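PDB 4BQH: Udp-n-acetylglucosamine pyrophosphorylase from Trypanosoma brucei, which probably catalyses the transfer of uridylate from UTP to N-acetyl-alpha-D-glucosamine 1-phosphate, giving UDP-N-acetylglucosamine and diphosphate. Local coordinates for residues C232-G237 against G396-A401; D315-V320 against V331-I336; Q379-R384 against L403-R408. One frame throughout, in Å; residues are numbered along the deposited sequence.

Contact 1 of 3, residues C232-G237 against G396-A401; sequences CAAPGG and GIKLEA. With 9VU ((3S)-3-[2-(1,3-benzodioxol-5-yl)-2-oxidanylidene-ethyl]-4-bromanyl-5-methyl-3-oxidanyl-1H-indol-2-one), chain C.
Gly236 O meets two partners at once, the backbone N of Ala401 at 3.0 Å in a hydrogen bond and the dioxole carbon CAX of the inhibitor 9VU at 3.1 Å. Here, in a GT-A-type nucleotidyltransferase, the chain leaving strand 230-234 runs beside the end of strand 394-400, the two directions 24° apart, and Gly236, Gly237 and Ala401 line the inhibitor pocket. Ala401 N lies nearly on the C=O axis of Gly236 (176° at the oxygen), and the same oxygen also takes a CA-H...O contact from Glu400 CA at 3.2 Å. Toward Ala234 the two chains diverge and waters bridge them. One water lies within hydrogen-bonding distance of Pro235 O and Leu399 O; a second donates to Pro235 O and to Glu400 OE2, which the extended Glu400 chain carries out to it. At the far end Ala234 CB rests on Lys398 CD at 4.0 Å, the lysine chain extended beyond CG. Cys232 ties this segment to Cys215 by a disulfide. Gly236, without a side chain, lets the dioxole ring come up against its backbone, and Gly237 has a positive phi (95°), which glycine takes readily. CAX of 9VU also lies 3.7 Å from Ala401 N.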
loop_
_atom_site.group_PDB
_atom_site.type_symbol
_atom_site.label_atom_id
_atom_site.label_comp_id
_atom_site.label_asym_id
_atom_site.label_seq_id
_atom_site.Cartn_x
_atom_site.Cartn_y
_atom_site.Cartn_z
ATOM N N CYS A 232 7.224 -21.967 12.733
ATOM C CA CYS A 232 7.098 -20.588 13.092
ATOM C C CYS A 232 7.390 -19.771 11.828
ATOM O O CYS A 232 8.425 -19.940 11.189
ATOM C CB CYS A 232 8.113 -20.238 14.173
ATOM S SG CYS A 232 7.691 -18.634 14.839
ATOM N N ALA A 233 6.439 -18.927 11.454
ATOM C CA ALA A 233 6.606 -18.022 10.301
ATOM C C ALA A 233 5.775 -16.774 10.545
ATOM O O ALA A 233 4.826 -16.772 11.348
ATOM C CB ALA A 233 6.222 -18.707 8.979
ATOM N N ALA A 234 6.161 -15.685 9.889
ATOM C CA ALA A 234 5.554 -14.386 10.187
ATOM C C ALA A 234 5.435 -13.611 8.895
ATOM O O ALA A 234 6.142 -13.920 7.944
ATOM C CB ALA A 234 6.422 -13.631 11.173
ATOM N N PRO A 235 4.536 -12.595 8.861
ATOM C CA PRO A 235 4.426 -11.757 7.675
ATOM C C PRO A 235 5.792 -11.168 7.372
ATOM O O PRO A 235 6.496 -10.727 8.300
ATOM C CB PRO A 235 3.455 -10.653 8.119
ATOM C CG PRO A 235 2.570 -11.330 9.117
ATOM C CD PRO A 235 3.528 -12.229 9.883
ATOM N N GLY A 236 6.172 -11.170 6.099
ATOM C CA GLY A 236 7.519 -10.775 5.756
ATOM C C GLY A 236 7.743 -9.277 5.624
ATOM O O GLY A 236 8.880 -8.860 5.470
ATOM N N GLY A 237 6.675 -8.481 5.632
ATOM C CA GLY A 237 6.803 -7.035 5.299
ATOM C C GLY A 237 6.486 -6.852 3.822
ATOM O O GLY A 237 6.401 -7.831 3.076
ATOM N N GLY A 396 13.550 -16.012 19.318
ATOM C CA GLY A 396 13.885 -16.351 17.930
ATOM C C GLY A 396 14.110 -15.102 17.107
ATOM O O GLY A 396 13.932 -13.991 17.598
ATOM N N ILE A 397 14.474 -15.307 15.847
ATOM C CA ILE A 397 14.783 -14.193 14.936
ATOM C C ILE A 397 13.691 -14.140 13.874
ATOM O O ILE A 397 13.412 -15.152 13.230
ATOM C CB ILE A 397 16.157 -14.367 14.258
ATOM C CG1 ILE A 397 17.287 -14.479 15.308
ATOM C CG2 ILE A 397 16.416 -13.206 13.274
ATOM C CD1 ILE A 397 17.436 -13.248 16.193
ATOM N N LYS A 398 13.088 -12.964 13.705
ATOM C CA LYS A 398 12.133 -12.717 12.605
ATOM C C LYS A 398 12.820 -11.856 11.556
ATOM O O LYS A 398 13.670 -11.029 11.886
ATOM C CB LYS A 398 10.852 -12.071 13.131
ATOM C CG LYS A 398 10.082 -12.985 14.076
ATOM C CD LYS A 398 8.651 -12.475 14.286
ATOM C CE LYS A 398 7.832 -13.423 15.163
ATOM N NZ LYS A 398 6.488 -12.826 15.468
ATOM N N LEU A 399 12.510 -12.097 10.289
ATOM C CA LEU A 399 13.210 -11.421 9.202
ATOM C C LEU A 399 12.205 -10.677 8.366
ATOM O O LEU A 399 11.176 -11.233 8.024
ATOM C CB LEU A 399 13.915 -12.452 8.318
ATOM C CG LEU A 399 15.044 -13.209 9.024
ATOM C CD1 LEU A 399 15.441 -14.409 8.167
ATOM C CD2 LEU A 399 16.248 -12.304 9.256
ATOM N N GLU A 400 12.506 -9.432 8.010
ATOM C CA GLU A 400 11.561 -8.660 7.192
ATOM C C GLU A 400 12.286 -7.975 6.048
ATOM O O GLU A 400 13.459 -7.636 6.165
ATOM C CB GLU A 400 10.822 -7.605 8.053
ATOM C CG GLU A 400 9.850 -8.228 9.067
ATOM C CD GLU A 400 9.145 -7.207 9.968
ATOM O OE1 GLU A 400 9.584 -6.042 10.059
ATOM O OE2 GLU A 400 8.149 -7.581 10.627
ATOM N N ALA A 401 11.581 -7.770 4.938
ATOM C CA ALA A 401 12.102 -6.880 3.910
ATOM C C ALA A 401 10.984 -5.988 3.397
ATOM O O ALA A 401 9.808 -6.361 3.435
ATOM C CB ALA A 401 12.751 -7.662 2.761
HETATM O OAN 9VU C . 12.940 -17.407 -1.144
HETATM C CAH 9VU C . 12.505 -16.807 -2.147
HETATM N NAG 9VU C . 11.884 -17.409 -3.164
HETATM C CAC 9VU C . 11.575 -16.473 -4.103
HETATM C CAB 9VU C . 10.973 -16.643 -5.285
HETATM C CAA 9VU C . 10.741 -15.585 -6.179
HETATM C CAF 9VU C . 11.182 -14.310 -5.803
HETATM C CAJ 9VU C . 10.972 -13.196 -6.685
HETATM C CAE 9VU C . 11.814 -14.183 -4.546
HETATM BR BRA 9VU C . 12.336 -12.427 -4.045
HETATM C CAD 9VU C . 12.006 -15.242 -3.711
HETATM C CAI 9VU C . 12.628 -15.417 -2.423
HETATM O OAL 9VU C . 14.030 -15.157 -2.522
HETATM C CAM 9VU C . 12.135 -14.468 -1.298
HETATM C CAO 9VU C . 10.675 -14.719 -0.869
HETATM O OAP 9VU C . 10.106 -15.730 -1.309
HETATM C CAQ 9VU C . 10.078 -13.807 0.051
HETATM C CAV 9VU C . 10.623 -12.552 0.333
HETATM C CAU 9VU C . 10.048 -11.713 1.213
HETATM O OAY 9VU C . 10.445 -10.461 1.584
HETATM C CAX 9VU C . 9.716 -10.220 2.819
HETATM O OAW 9VU C . 8.528 -11.005 2.659
HETATM C CAT 9VU C . 8.914 -12.029 1.837
HETATM C CAS 9VU C . 8.320 -13.212 1.606
HETATM C CAR 9VU C . 8.879 -14.117 0.705
HETATM O O HOH W 1 8.880 -11.996 9.371
HETATM O O HOH W 2 5.984 -8.291 9.533
#

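Contact 2 of 3, residues D315-V320 against V331-I336; sequences DERVGV and VEYTEI
Tyr333 packs its ring against the backbone of residues 315-317, the largest share of this contact. CH-pi packing comes first: Arg317 CA sits over one ring face, 4.2 Å from the centroid and 28° off the normal. Tyr333 CG is anti to its backbone N (chi1 -171°), which starts the ring off toward that backbone. Glu316 O approaches ring carbon CD1 at 3.2 Å. The Arg317 side chain crosses the tyrosine at about a right angle; its CG touches CD2, and CD2 in turn lies over the centre of one guanidinium face, the two planes 55° apart. Thr334 CG2 meets the guanidinium at its edge, 3.9 Å from NH2. At the phenol end, Tyr333 OH lies 3.4 Å from Asp315 CA. The polar ends of both residues are taken by Lys341, which bonds to the hydroxyl and forms a salt bridge with Asp315 OD1. Hydrogen bonds hold the other end: Val320 N to Val331 O at 3.0 Å and Val331 N to Val320 O at 2.9 Å. A water donates to Val318 O and Val331 O, and Gly319 CA adds a CA-H...O contact to Val331 O. Arg317 is the centre of an inverse gamma turn. Val320 and Val331 form an antiparallel hydrogen-bonded pair, the open end of a beta-hairpin made by strands 320-324 and 327-331.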
loop_
_atom_site.group_PDB
_atom_site.type_symbol
_atom_site.label_atom_id
_atom_site.label_comp_id
_atom_site.label_asym_id
_atom_site.label_seq_id
_atom_site.Cartn_x
_atom_site.Cartn_y
_atom_site.Cartn_z
ATOM N N ASP A 315 11.046 13.745 17.054
ATOM C CA ASP A 315 10.982 12.432 17.678
ATOM C C ASP A 315 9.931 11.480 17.119
ATOM O O ASP A 315 9.752 10.368 17.653
ATOM C CB ASP A 315 10.786 12.566 19.205
ATOM C CG ASP A 315 11.945 13.271 19.886
ATOM O OD1 ASP A 315 13.012 13.447 19.255
ATOM O OD2 ASP A 315 11.799 13.626 21.076
ATOM N N GLU A 316 9.257 11.860 16.028
ATOM C CA GLU A 316 8.298 10.928 15.426
ATOM C C GLU A 316 8.967 9.611 15.033
ATOM O O GLU A 316 9.996 9.613 14.344
ATOM C CB GLU A 316 7.588 11.524 14.213
ATOM C CG GLU A 316 6.431 10.639 13.751
ATOM C CD GLU A 316 5.820 11.055 12.430
ATOM O OE1 GLU A 316 6.249 12.078 11.865
ATOM O OE2 GLU A 316 4.907 10.335 11.962
ATOM N N ARG A 317 8.389 8.497 15.472
ATOM C CA ARG A 317 8.977 7.180 15.191
ATOM C C ARG A 317 8.572 6.685 13.804
ATOM O O ARG A 317 7.737 5.795 13.681
ATOM C CB ARG A 317 8.555 6.155 16.246
ATOM C CG ARG A 317 8.920 6.540 17.677
ATOM C CD ARG A 317 8.486 5.426 18.629
ATOM N NE ARG A 317 9.596 4.553 19.048
ATOM C CZ ARG A 317 10.246 3.664 18.284
ATOM N NH1 ARG A 317 9.944 3.482 16.999
ATOM N NH2 ARG A 317 11.232 2.951 18.814
ATOM N N VAL A 318 9.181 7.256 12.766
ATOM C CA VAL A 318 8.881 6.889 11.389
ATOM C C VAL A 318 10.217 6.845 10.623
ATOM O O VAL A 318 11.183 7.484 11.028
ATOM C CB VAL A 318 7.922 7.919 10.760
ATOM C CG1 VAL A 318 8.555 9.302 10.739
ATOM C CG2 VAL A 318 7.508 7.517 9.348
ATOM N N GLY A 319 10.279 6.067 9.551
ATOM C CA GLY A 319 11.504 6.011 8.769
ATOM C C GLY A 319 11.572 7.229 7.862
ATOM O O GLY A 319 10.543 7.791 7.520
ATOM N N VAL A 320 12.788 7.662 7.512
ATOM C CA VAL A 320 12.960 8.795 6.582
ATOM C C VAL A 320 13.791 8.384 5.389
ATOM O O VAL A 320 14.655 7.494 5.489
ATOM C CB VAL A 320 13.586 10.051 7.226
ATOM C CG1 VAL A 320 12.654 10.609 8.327
ATOM C CG2 VAL A 320 14.971 9.724 7.795
ATOM N N VAL A 331 15.973 5.093 6.396
ATOM C CA VAL A 331 16.622 4.849 7.690
ATOM C C VAL A 331 15.526 4.925 8.730
ATOM O O VAL A 331 14.870 5.965 8.868
ATOM C CB VAL A 331 17.721 5.885 7.999
ATOM C CG1 VAL A 331 18.180 5.772 9.458
ATOM C CG2 VAL A 331 18.910 5.693 7.051
ATOM N N GLU A 332 15.322 3.811 9.432
ATOM C CA GLU A 332 14.252 3.684 10.423
ATOM C C GLU A 332 14.613 4.455 11.692
ATOM O O GLU A 332 15.788 4.741 11.938
ATOM C CB GLU A 332 13.973 2.190 10.721
ATOM C CG GLU A 332 13.775 1.304 9.479
ATOM C CD GLU A 332 12.347 1.272 8.924
ATOM O OE1 GLU A 332 11.746 2.340 8.652
ATOM O OE2 GLU A 332 11.821 0.152 8.725
ATOM N N TYR A 333 13.608 4.804 12.497
ATOM C CA TYR A 333 13.843 5.652 13.662
ATOM C C TYR A 333 14.839 5.039 14.663
ATOM O O TYR A 333 15.598 5.771 15.295
ATOM C CB TYR A 333 12.533 6.019 14.378
ATOM C CG TYR A 333 12.716 7.079 15.463
ATOM C CD1 TYR A 333 12.876 8.431 15.129
ATOM C CD2 TYR A 333 12.728 6.727 16.826
ATOM C CE1 TYR A 333 13.033 9.395 16.112
ATOM C CE2 TYR A 333 12.888 7.685 17.818
ATOM C CZ TYR A 333 13.046 9.011 17.458
ATOM O OH TYR A 333 13.197 9.960 18.442
ATOM N N THR A 334 14.830 3.712 14.787
ATOM C CA THR A 334 15.738 2.997 15.716
ATOM C C THR A 334 17.211 3.055 15.285
ATOM O O THR A 334 18.112 2.820 16.095
ATOM C CB THR A 334 15.334 1.515 15.880
ATOM O OG1 THR A 334 15.145 0.928 14.586
ATOM C CG2 THR A 334 14.048 1.380 16.709
ATOM N N GLU A 335 17.449 3.369 14.011
ATOM C CA GLU A 335 18.795 3.381 13.437
ATOM C C GLU A 335 19.371 4.771 13.168
ATOM O O GLU A 335 20.497 4.887 12.695
ATOM C CB GLU A 335 18.832 2.561 12.136
ATOM C CG GLU A 335 18.957 1.055 12.331
ATOM N N ILE A 336 18.617 5.829 13.446
ATOM C CA ILE A 336 19.073 7.178 13.052
ATOM C C ILE A 336 20.407 7.630 13.673
ATOM O O ILE A 336 20.765 7.207 14.778
ATOM C CB ILE A 336 18.010 8.248 13.318
ATOM C CG1 ILE A 336 17.470 8.124 14.751
ATOM C CG2 ILE A 336 16.929 8.188 12.249
ATOM C CD1 ILE A 336 16.361 9.101 15.069
HETATM O O HOH W 3 13.973 7.912 10.949
#

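Contact 3 of 3, residues Q379-R384 against L403-R408; sequences QYHAAR and LFDLFR. With 9VU ((3S)-3-[2-(1,3-benzodioxol-5-yl)-2-oxidanylidene-ethyl]-4-bromanyl-5-methyl-3-oxidanyl-1H-indol-2-one), chain C.
The inhibitor pocket borders this contact through Tyr380, whose OH lies 3.3 Å from 9VU CAV, while its neighbours Gln379 and His381 face residues 404-408. Gln379 OE1 accepts a hydrogen bond from Arg408 NH2 (2.4 Å, 151° at the hydrogen), a distance too short to be taken at face value, so the exact placing is doubtful. As modelled, the oxygen arrives at the guanidinium edge near its plane, and the amide is turned 61° against it; NE2 of the same amide bonds weakly to Glu60. His381 opens strand 381-387, which pairs with strand 394-400 in a two-stranded antiparallel sheet; residues 403-408, just after strand 394-400, wind in turns, with helical backbone angles at 403-405. The imidazole and the Asp405 carboxylate reach toward each other tip to tip, planes 34° apart, but the approach of ring to carboxylate is too close in the model and its details are doubtful. Asp405 OD2 accepts from Phe402 N, and His381 ND1 bonds weakly to Glu400 O. Phe404 CE1 comes obliquely to His381 CE1 at 4.1 Å, the rings steeply inclined. A water donates to Gln379 O at 2.7 Å and to Asp405 OD1 at 3.0 Å.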
loop_
_atom_site.group_PDB
_atom_site.type_symbol
_atom_site.label_atom_id
_atom_site.label_comp_id
_atom_site.label_asym_id
_atom_site.label_seq_id
_atom_site.Cartn_x
_atom_site.Cartn_y
_atom_site.Cartn_z
ATOM N N GLN A 379 20.102 -8.886 2.513
ATOM C CA GLN A 379 20.119 -7.821 3.541
ATOM C C GLN A 379 18.743 -7.523 4.124
ATOM O O GLN A 379 18.203 -6.411 3.997
ATOM C CB GLN A 379 20.806 -6.567 2.977
ATOM C CG GLN A 379 22.241 -6.882 2.573
ATOM C CD GLN A 379 23.072 -5.652 2.251
ATOM O OE1 GLN A 379 22.551 -4.536 2.127
ATOM N NE2 GLN A 379 24.382 -5.850 2.111
ATOM N N TYR A 380 18.180 -8.521 4.797
ATOM C CA TYR A 380 16.879 -8.327 5.445
ATOM C C TYR A 380 17.074 -7.680 6.807
ATOM O O TYR A 380 18.213 -7.525 7.288
ATOM C CB TYR A 380 16.151 -9.678 5.605
ATOM C CG TYR A 380 15.516 -10.262 4.356
ATOM C CD1 TYR A 380 16.254 -10.445 3.176
ATOM C CD2 TYR A 380 14.189 -10.694 4.370
ATOM C CE1 TYR A 380 15.685 -11.032 2.048
ATOM C CE2 TYR A 380 13.609 -11.260 3.245
ATOM C CZ TYR A 380 14.360 -11.435 2.091
ATOM O OH TYR A 380 13.807 -12.014 0.978
ATOM N N HIS A 381 15.955 -7.307 7.425
ATOM C CA HIS A 381 15.949 -6.696 8.744
ATOM C C HIS A 381 15.627 -7.756 9.772
ATOM O O HIS A 381 14.526 -8.324 9.771
ATOM C CB HIS A 381 14.895 -5.599 8.778
ATOM C CG HIS A 381 15.172 -4.463 7.833
ATOM N ND1 HIS A 381 14.892 -4.529 6.506
ATOM C CD2 HIS A 381 15.694 -3.198 8.062
ATOM C CE1 HIS A 381 15.238 -3.373 5.912
ATOM N NE2 HIS A 381 15.729 -2.550 6.861
ATOM N N ALA A 382 16.592 -8.054 10.642
ATOM C CA ALA A 382 16.432 -9.115 11.642
ATOM C C ALA A 382 16.034 -8.495 12.973
ATOM O O ALA A 382 16.548 -7.422 13.359
ATOM C CB ALA A 382 17.742 -9.879 11.804
ATOM N N ALA A 383 15.122 -9.139 13.679
ATOM C CA ALA A 383 14.727 -8.682 15.004
ATOM C C ALA A 383 14.608 -9.893 15.927
ATOM O O ALA A 383 14.144 -10.938 15.501
ATOM C CB ALA A 383 13.396 -7.926 14.945
ATOM N N ARG A 384 15.060 -9.742 17.174
ATOM C CA ARG A 384 14.889 -10.772 18.205
ATOM C C ARG A 384 13.545 -10.575 18.853
ATOM O O ARG A 384 13.204 -9.462 19.256
ATOM C CB ARG A 384 15.979 -10.681 19.292
ATOM C CG ARG A 384 17.400 -10.846 18.807
ATOM C CD ARG A 384 18.192 -9.542 18.926
ATOM N NE ARG A 384 19.392 -9.569 18.078
ATOM C CZ ARG A 384 20.609 -9.934 18.480
ATOM N NH1 ARG A 384 20.830 -10.297 19.743
ATOM N NH2 ARG A 384 21.613 -9.930 17.612
ATOM N N LEU A 403 9.665 -2.762 0.429
ATOM C CA LEU A 403 9.837 -2.254 -0.908
ATOM C C LEU A 403 11.096 -1.389 -0.972
ATOM O O LEU A 403 11.912 -1.564 -1.880
ATOM C CB LEU A 403 8.591 -1.474 -1.352
ATOM C CG LEU A 403 7.473 -2.466 -1.690
ATOM C CD1 LEU A 403 6.113 -1.944 -1.294
ATOM C CD2 LEU A 403 7.539 -2.728 -3.166
ATOM N N PHE A 404 11.292 -0.525 0.024
ATOM C CA PHE A 404 12.437 0.408 -0.010
ATOM C C PHE A 404 13.801 -0.267 0.004
ATOM O O PHE A 404 14.785 0.344 -0.376
ATOM C CB PHE A 404 12.368 1.528 1.060
ATOM C CG PHE A 404 12.468 1.045 2.498
ATOM C CD1 PHE A 404 13.683 0.572 3.024
ATOM C CD2 PHE A 404 11.346 1.097 3.337
ATOM C CE1 PHE A 404 13.771 0.122 4.335
ATOM C CE2 PHE A 404 11.447 0.667 4.673
ATOM C CZ PHE A 404 12.656 0.191 5.167
ATOM N N ASP A 405 13.871 -1.523 0.432
ATOM C CA ASP A 405 15.166 -2.219 0.423
ATOM C C ASP A 405 15.636 -2.456 -1.010
ATOM O O ASP A 405 16.829 -2.680 -1.249
ATOM C CB ASP A 405 15.039 -3.567 1.151
ATOM C CG ASP A 405 14.954 -3.410 2.665
ATOM O OD1 ASP A 405 15.799 -2.689 3.267
ATOM O OD2 ASP A 405 14.076 -4.055 3.271
ATOM N N LEU A 406 14.694 -2.441 -1.957
ATOM C CA LEU A 406 15.049 -2.688 -3.353
ATOM C C LEU A 406 15.272 -1.410 -4.167
ATOM O O LEU A 406 15.641 -1.492 -5.352
ATOM C CB LEU A 406 13.983 -3.562 -4.033
ATOM C CG LEU A 406 13.961 -5.056 -3.624
ATOM C CD1 LEU A 406 15.247 -5.799 -3.942
ATOM C CD2 LEU A 406 13.650 -5.167 -2.150
ATOM N N PHE A 407 15.042 -0.241 -3.576
ATOM C CA PHE A 407 15.154 0.975 -4.389
ATOM C C PHE A 407 16.592 1.250 -4.834
ATOM O O PHE A 407 16.810 1.988 -5.790
ATOM C CB PHE A 407 14.597 2.212 -3.672
ATOM C CG PHE A 407 13.120 2.130 -3.379
ATOM C CD1 PHE A 407 12.293 1.304 -4.116
ATOM C CD2 PHE A 407 12.563 2.948 -2.391
ATOM C CE1 PHE A 407 10.917 1.246 -3.842
ATOM C CE2 PHE A 407 11.206 2.895 -2.103
ATOM C CZ PHE A 407 10.394 2.038 -2.828
ATOM N N ARG A 408 17.565 0.667 -4.131
ATOM C CA ARG A 408 18.977 0.787 -4.532
ATOM C C ARG A 408 19.236 0.282 -5.965
ATOM O O ARG A 408 20.251 0.636 -6.565
ATOM C CB ARG A 408 19.855 0.012 -3.548
ATOM C CG ARG A 408 19.625 -1.476 -3.590
ATOM C CD ARG A 408 20.839 -2.205 -3.051
ATOM N NE ARG A 408 20.657 -2.585 -1.671
ATOM C CZ ARG A 408 21.575 -3.249 -0.965
ATOM N NH1 ARG A 408 22.732 -3.609 -1.523
ATOM N NH2 ARG A 408 21.333 -3.548 0.294
HETATM O OAN 9VU C . 12.940 -17.407 -1.144
HETATM C CAH 9VU C . 12.505 -16.807 -2.147
HETATM N NAG 9VU C . 11.884 -17.409 -3.164
HETATM C CAC 9VU C . 11.575 -16.473 -4.103
HETATM C CAB 9VU C . 10.973 -16.643 -5.285
HETATM C CAA 9VU C . 10.741 -15.585 -6.179
HETATM C CAF 9VU C . 11.182 -14.310 -5.803
HETATM C CAJ 9VU C . 10.972 -13.196 -6.685
HETATM C CAE 9VU C . 11.814 -14.183 -4.546
HETATM BR BRA 9VU C . 12.336 -12.427 -4.045
HETATM C CAD 9VU C . 12.006 -15.242 -3.711
HETATM C CAI 9VU C . 12.628 -15.417 -2.423
HETATM O OAL 9VU C . 14.030 -15.157 -2.522
HETATM C CAM 9VU C . 12.135 -14.468 -1.298
HETATM C CAO 9VU C . 10.675 -14.719 -0.869
HETATM O OAP 9VU C . 10.106 -15.730 -1.309
HETATM C CAQ 9VU C . 10.078 -13.807 0.051
HETATM C CAV 9VU C . 10.623 -12.552 0.333
HETATM C CAU 9VU C . 10.048 -11.713 1.213
HETATM O OAY 9VU C . 10.445 -10.461 1.584
HETATM C CAX 9VU C . 9.716 -10.220 2.819
HETATM O OAW 9VU C . 8.528 -11.005 2.659
HETATM C CAT 9VU C . 8.914 -12.029 1.837
HETATM C CAS 9VU C . 8.320 -13.212 1.606
HETATM C CAR 9VU C . 8.879 -14.117 0.705
HETATM O O HOH W 4 18.551 -3.809 3.528
#

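From the N terminus, residues 232-237 come first, at the end of strand 230-234. The chain closes contact 1 only at 396-401, after a loop of 158 residues. Contact 2 is nested inside that loop, its two segments starting and ending the hairpin of strands 320-324 and 327-331. Contact 3 opens at 379-384, still within the loop, and closes at 403-408, so it crosses contact 1. The two touch through the sheet of strands 381-387 and 394-400, where Glu400 O lies 2.8 Å from His381 N, and both touch 9VU. Contact 2 meets contact 3 by packing of Glu332 OE2 on Phe404 CZ, but stays about 7 Å from contact 1 at the nearest atoms.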